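Local coordinates for protein CptN Toxin (Eubacterium rectale DSM 17629, PDB 4RMO) that acts as the toxin of the CptIN type III toxin-antitoxin system, bound to its RNA antitoxin, and is probably an endoribonuclease like other type III toxins, at residues Arg12-Met17 / Asp91-Ser96. Sequence-based numbering, arbitrary orientation.
Sequences RFFSDM and DMFPIS. With nucleotides of chain B.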
loop_
_atom_site.group_PDB
_atom_site.type_symbol
_atom_site.label_atom_id
_atom_site.label_comp_id
_atom_site.label_asym_id
_atom_site.label_seq_id
_atom_site.Cartn_x
_atom_site.Cartn_y
_atom_site.Cartn_z
ATOM N N ARG A 12 14.420 -20.618 -31.679
ATOM C CA ARG A 12 15.659 -21.313 -31.313
ATOM C C ARG A 12 15.646 -21.765 -29.860
ATOM O O ARG A 12 16.201 -22.810 -29.518
ATOM C CB ARG A 12 16.822 -20.365 -31.561
ATOM C CG ARG A 12 18.157 -21.012 -31.700
ATOM C CD ARG A 12 19.252 -19.994 -31.369
ATOM N NE ARG A 12 20.507 -20.716 -31.075
ATOM C CZ ARG A 12 21.505 -20.321 -30.274
ATOM N NH1 ARG A 12 21.545 -19.113 -29.703
ATOM N NH2 ARG A 12 22.530 -21.159 -30.079
ATOM N N PHE A 13 15.084 -20.937 -28.974
ATOM C CA PHE A 13 14.998 -21.302 -27.559
ATOM C C PHE A 13 14.245 -22.628 -27.412
ATOM O O PHE A 13 14.721 -23.545 -26.744
ATOM C CB PHE A 13 14.304 -20.233 -26.732
ATOM C CG PHE A 13 14.083 -20.626 -25.286
ATOM C CD1 PHE A 13 15.100 -20.563 -24.382
ATOM C CD2 PHE A 13 12.825 -21.060 -24.856
ATOM C CE1 PHE A 13 14.879 -20.903 -23.051
ATOM C CE2 PHE A 13 12.606 -21.414 -23.546
ATOM C CZ PHE A 13 13.634 -21.346 -22.636
ATOM N N PHE A 14 13.123 -22.733 -28.079
ATOM C CA PHE A 14 12.287 -23.890 -27.922
ATOM C C PHE A 14 12.878 -25.146 -28.579
ATOM O O PHE A 14 12.751 -26.255 -28.026
ATOM C CB PHE A 14 10.887 -23.561 -28.420
ATOM C CG PHE A 14 10.221 -22.478 -27.569
ATOM C CD1 PHE A 14 9.539 -22.815 -26.417
ATOM C CD2 PHE A 14 10.384 -21.146 -27.873
ATOM C CE1 PHE A 14 8.965 -21.824 -25.640
ATOM C CE2 PHE A 14 9.827 -20.142 -27.091
ATOM C CZ PHE A 14 9.106 -20.486 -25.988
ATOM N N SER A 15 13.524 -24.976 -29.735
ATOM C CA SER A 15 14.191 -26.125 -30.386
ATOM C C SER A 15 15.449 -26.524 -29.596
ATOM O O SER A 15 15.628 -27.694 -29.338
ATOM C CB SER A 15 14.487 -25.839 -31.879
ATOM O OG SER A 15 15.341 -24.709 -32.017
ATOM N N ASP A 16 16.216 -25.571 -29.053
ATOM C CA ASP A 16 17.329 -25.949 -28.137
ATOM C C ASP A 16 16.869 -26.698 -26.906
ATOM O O ASP A 16 17.439 -27.728 -26.583
ATOM C CB ASP A 16 18.111 -24.727 -27.641
ATOM C CG ASP A 16 19.046 -24.144 -28.698
ATOM O OD1 ASP A 16 19.164 -24.731 -29.793
ATOM O OD2 ASP A 16 19.653 -23.091 -28.400
HETATM N N MSE A 17 15.817 -26.239 -26.215
HETATM C CA MSE A 17 15.419 -26.912 -24.953
HETATM C C MSE A 17 14.619 -28.156 -25.207
HETATM O O MSE A 17 14.529 -29.036 -24.328
HETATM C CB MSE A 17 14.588 -26.001 -24.035
HETATM C CG MSE A 17 15.291 -24.709 -23.675
HETATM SE SE MSE A 17 16.953 -25.042 -23.071
HETATM C CE MSE A 17 17.710 -23.399 -23.259
ATOM N N ASP A 91 3.447 -22.189 -15.853
ATOM C CA ASP A 91 4.337 -22.639 -16.912
ATOM C C ASP A 91 5.487 -21.691 -17.109
ATOM O O ASP A 91 6.087 -21.614 -18.189
ATOM C CB ASP A 91 3.559 -22.781 -18.205
ATOM C CG ASP A 91 2.570 -23.903 -18.147
ATOM O OD1 ASP A 91 2.895 -24.960 -17.590
ATOM O OD2 ASP A 91 1.465 -23.766 -18.722
HETATM N N MSE A 92 5.801 -20.956 -16.070
HETATM C CA MSE A 92 6.907 -20.008 -16.162
HETATM C C MSE A 92 8.219 -20.728 -16.313
HETATM O O MSE A 92 8.351 -21.889 -15.889
HETATM C CB MSE A 92 6.955 -19.159 -14.908
HETATM C CG MSE A 92 7.304 -20.015 -13.681
HETATM SE SE MSE A 92 7.095 -18.933 -12.045
HETATM C CE MSE A 92 8.550 -17.653 -12.279
ATOM N N PHE A 93 9.217 -20.031 -16.842
ATOM C CA PHE A 93 10.476 -20.682 -17.158
ATOM C C PHE A 93 11.579 -19.689 -17.342
ATOM O O PHE A 93 11.325 -18.505 -17.522
ATOM C CB PHE A 93 10.325 -21.484 -18.470
ATOM C CG PHE A 93 10.000 -20.610 -19.663
ATOM C CD1 PHE A 93 10.997 -20.014 -20.403
ATOM C CD2 PHE A 93 8.700 -20.404 -20.031
ATOM C CE1 PHE A 93 10.707 -19.253 -21.501
ATOM C CE2 PHE A 93 8.380 -19.614 -21.117
ATOM C CZ PHE A 93 9.406 -19.019 -21.856
ATOM N N PRO A 94 12.820 -20.151 -17.286
ATOM C CA PRO A 94 13.941 -19.225 -17.379
ATOM C C PRO A 94 14.524 -19.097 -18.741
ATOM O O PRO A 94 14.401 -19.990 -19.553
ATOM C CB PRO A 94 14.970 -19.858 -16.470
ATOM C CG PRO A 94 14.715 -21.321 -16.599
ATOM C CD PRO A 94 13.254 -21.494 -16.896
ATOM N N ILE A 95 15.161 -17.972 -18.994
ATOM C CA ILE A 95 15.707 -17.701 -20.293
ATOM C C ILE A 95 16.901 -16.740 -20.177
ATOM O O ILE A 95 17.111 -16.131 -19.133
ATOM C CB ILE A 95 14.637 -17.083 -21.189
ATOM C CG1 ILE A 95 14.990 -17.260 -22.647
ATOM C CG2 ILE A 95 14.449 -15.599 -20.926
ATOM C CD1 ILE A 95 13.766 -17.248 -23.537
ATOM N N SER A 96 17.709 -16.652 -21.226
ATOM C CA SER A 96 18.818 -15.708 -21.254
ATOM C C SER A 96 18.621 -14.782 -22.412
ATOM O O SER A 96 17.825 -15.045 -23.311
ATOM C CB SER A 96 20.186 -16.436 -21.394
ATOM O OG SER A 96 20.293 -17.131 -22.616
ATOM P P G B 3 -6.719 -29.993 -22.229
ATOM O OP1 G B 3 -7.983 -30.695 -22.157
ATOM O OP2 G B 3 -6.704 -28.503 -22.067
ATOM O "O5'" G B 3 -5.662 -30.494 -21.164
ATOM C "C5'" G B 3 -5.267 -31.867 -21.088
ATOM C "C4'" G B 3 -3.997 -31.984 -20.271
ATOM O "O4'" G B 3 -2.947 -31.224 -20.935
ATOM C "C3'" G B 3 -4.053 -31.405 -18.867
ATOM O "O3'" G B 3 -4.512 -32.360 -17.909
ATOM C "C2'" G B 3 -2.592 -31.082 -18.605
ATOM O "O2'" G B 3 -1.834 -32.193 -18.177
ATOM C "C1'" G B 3 -2.138 -30.584 -19.974
ATOM N N9 G B 3 -2.293 -29.139 -20.128
ATOM C C8 G B 3 -3.391 -28.473 -20.604
ATOM N N7 G B 3 -3.263 -27.176 -20.564
ATOM C C5 G B 3 -1.989 -26.973 -20.054
ATOM C C6 G B 3 -1.292 -25.777 -19.792
ATOM O O6 G B 3 -1.650 -24.619 -20.008
ATOM N N1 G B 3 -0.025 -26.025 -19.270
ATOM C C2 G B 3 0.484 -27.267 -18.997
ATOM N N2 G B 3 1.711 -27.301 -18.460
ATOM N N3 G B 3 -0.163 -28.394 -19.233
ATOM C C4 G B 3 -1.380 -28.174 -19.773
#
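Phe13 is the knob here: it drops from helix 11-17 onto strand 93-96 and settles between Phe93 and Ile95, with the strand backbone at Pro94 beneath its tip. Its CG lies anti to the backbone N (chi1 175°), which carries the ring out to the strand. Ile95 CD1 sits over one ring face, 3.8 Å from the centroid of Phe13 in a CH-pi contact, while Ile95 CG1 touches the CE1 corner. Met17 CG, one helical turn on, backs the opposite face, so both faces of the ring are covered, each off centre. Its far end meets Phe93 tip to tip, CE2 of Phe13 lying 3.5 Å from CE1 of Phe93; the planes are 27° apart and slid until they barely overlap. Between Phe93 and Ile95, Phe13 CZ comes within 3.5 Å of Pro94 O. The short helix follows strand 6-9 and packs across an antiparallel sheet where strand 44-51 pairs with strand 93-96, consistent with the MazF-like ToxN fold; Ile9 also touches Phe93 and Ile95, and Tyr99 meets Phe13 edge-to-face. Phe14 adds a looser touch, CZ to CZ with Phe93, and takes Phe13 CD2 over the centre of its ring. Just before the strand, Asp91 turns its carboxylate to the antitoxin RNA: OD1 accepts the N-H of N2 and OD2 that of N1 of G3 of chain B, each at 2.8 Å and nearly straight.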